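Local coordinates for CEL61B (Hypocrea jecorina, PDB 2VTC), which oxidatively cleaves glycosidic bonds in crystalline and amorphous polysaccharides such as cellulose, acting as a copper-dependent lytic polysaccharide monooxygenase, at residues S167-G172 with I201-S206. Sequence-based numbering, arbitrary orientation.
Sequences SSLRPG and IAVTGS
Val-203 spreads its two methyl branches against the loop that carries Leu-169, while its backbone pairs with Gly-172. CG1 lies anti to the backbone N (chi1 170°), which sets it beside two successive carbonyl oxygens, 3.9 Å from Leu-169 O and slightly farther from Arg-170 O. CG2, the branch beside the backbone N, takes the apolar partner: Leu-169 CD2 stands 4.2 Å from it, and the two side chains cross at about a right angle, touching methyl to methyl. Leu-169 reaches this point with CG anti to its own N; both residues are buried.

Gly-172 and Val-203 form an antiparallel hydrogen-bonded pair. Val-203 N lies 2.9 Å from Gly-172 O in a bond that is almost straight (170° at the hydrogen). The return bond, from Gly-172 N to Val-203 O, is more bent, 154° at the hydrogen. Val-203 O also takes a CA-H...O contact from Pro-171 CA at 3.0 Å, and the proline ring reaches on past the strand end, with CB at Val-203 O and CG 3.8 Å from Gly-205 O.

Toward Ser-206 the backbones separate, from 4.5 Å between the CA atoms of Pro-171 and Thr-204 to 7.0 Å between those of Arg-170 and Ser-206, and two waters bridge the segments. One donates to both Leu-169 O (2.7 Å) and Thr-204 O; the other donates to Ser-167 O and hydrogen-bonds Ser-206 OG.

The contact lies at the open end of the antiparallel pair 172-182 and 193-204, opposite the 183-192 connection, and away from the copper site: the loop after strand 160-164 enters strand 172-182 here, just where 193-204 finishes. Tyr-174 packs against both Leu-169 and Val-203 and its hydroxyl hydrogen-bonds Arg-170 O, while strand 89-92 flanks Ala-202 and Thr-204.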
# COMPACT_ATOMS: atom_id res chain seq x y z
N SER A 167 -10.50 10.92 -10.57
CA SER A 167 -10.61 11.55 -11.89
C SER A 167 -10.16 13.01 -11.90
O SER A 167 -9.72 13.54 -12.92
CB SER A 167 -12.05 11.47 -12.39
OG SER A 167 -12.36 10.12 -12.68
N SER A 168 -10.27 13.64 -10.73
CA SER A 168 -9.97 15.06 -10.55
C SER A 168 -8.50 15.34 -10.26
O SER A 168 -8.08 16.50 -10.20
CB SER A 168 -10.82 15.61 -9.42
OG SER A 168 -10.57 14.92 -8.20
N LEU A 169 -7.70 14.29 -10.06
CA LEU A 169 -6.31 14.49 -9.64
C LEU A 169 -5.47 15.10 -10.76
O LEU A 169 -5.41 14.54 -11.85
CB LEU A 169 -5.69 13.17 -9.16
CG LEU A 169 -4.29 13.30 -8.56
CD1 LEU A 169 -4.23 14.25 -7.32
CD2 LEU A 169 -3.76 11.89 -8.24
N ARG A 170 -4.82 16.22 -10.47
CA ARG A 170 -4.06 16.97 -11.46
C ARG A 170 -2.79 16.20 -11.85
O ARG A 170 -2.27 15.42 -11.04
CB ARG A 170 -3.73 18.38 -10.95
CG ARG A 170 -2.65 18.44 -9.88
CD ARG A 170 -2.36 19.86 -9.46
NE ARG A 170 -1.41 19.87 -8.35
CZ ARG A 170 -0.81 20.96 -7.86
NH1 ARG A 170 -1.06 22.16 -8.37
NH2 ARG A 170 0.03 20.84 -6.84
N PRO A 171 -2.30 16.39 -13.09
CA PRO A 171 -1.03 15.76 -13.48
C PRO A 171 0.13 16.05 -12.52
O PRO A 171 0.21 17.14 -11.92
CB PRO A 171 -0.76 16.36 -14.87
CG PRO A 171 -2.08 16.75 -15.37
CD PRO A 171 -2.88 17.19 -14.19
N GLY A 172 1.05 15.09 -12.40
CA GLY A 172 2.12 15.19 -11.44
C GLY A 172 2.85 13.88 -11.26
O GLY A 172 2.47 12.86 -11.85
N ILE A 201 3.86 6.07 -9.73
CA ILE A 201 2.97 6.25 -10.87
C ILE A 201 2.70 7.75 -11.13
O ILE A 201 2.01 8.43 -10.36
CB ILE A 201 1.60 5.51 -10.73
CG1 ILE A 201 1.79 4.03 -10.38
CG2 ILE A 201 0.80 5.66 -12.03
CD1 ILE A 201 0.48 3.34 -9.93
N ALA A 202 3.25 8.25 -12.23
CA ALA A 202 2.95 9.62 -12.61
C ALA A 202 1.53 9.65 -13.18
O ALA A 202 1.07 8.65 -13.76
CB ALA A 202 3.96 10.11 -13.63
N VAL A 203 0.86 10.79 -13.01
CA VAL A 203 -0.52 10.97 -13.43
C VAL A 203 -0.59 12.05 -14.53
O VAL A 203 0.08 13.09 -14.43
CB VAL A 203 -1.41 11.32 -12.22
CG1 VAL A 203 -2.82 11.77 -12.64
CG2 VAL A 203 -1.51 10.09 -11.28
N THR A 204 -1.37 11.74 -15.56
CA THR A 204 -1.59 12.62 -16.72
C THR A 204 -3.09 12.91 -16.84
O THR A 204 -3.90 12.43 -16.04
CB THR A 204 -1.13 11.92 -18.02
OG1 THR A 204 -1.88 10.70 -18.20
CG2 THR A 204 0.36 11.59 -17.96
N GLY A 205 -3.47 13.69 -17.85
CA GLY A 205 -4.89 13.81 -18.19
C GLY A 205 -5.53 15.13 -17.83
O GLY A 205 -4.88 16.17 -17.83
N SER A 206 -6.82 15.05 -17.49
CA SER A 206 -7.67 16.24 -17.42
C SER A 206 -8.12 16.66 -16.02
O SER A 206 -8.96 17.55 -15.86
CB SER A 206 -8.91 16.01 -18.29
OG SER A 206 -9.61 14.87 -17.82
O HOH W 1 -10.06 12.71 -15.56
O HOH W 2 -5.15 14.70 -14.53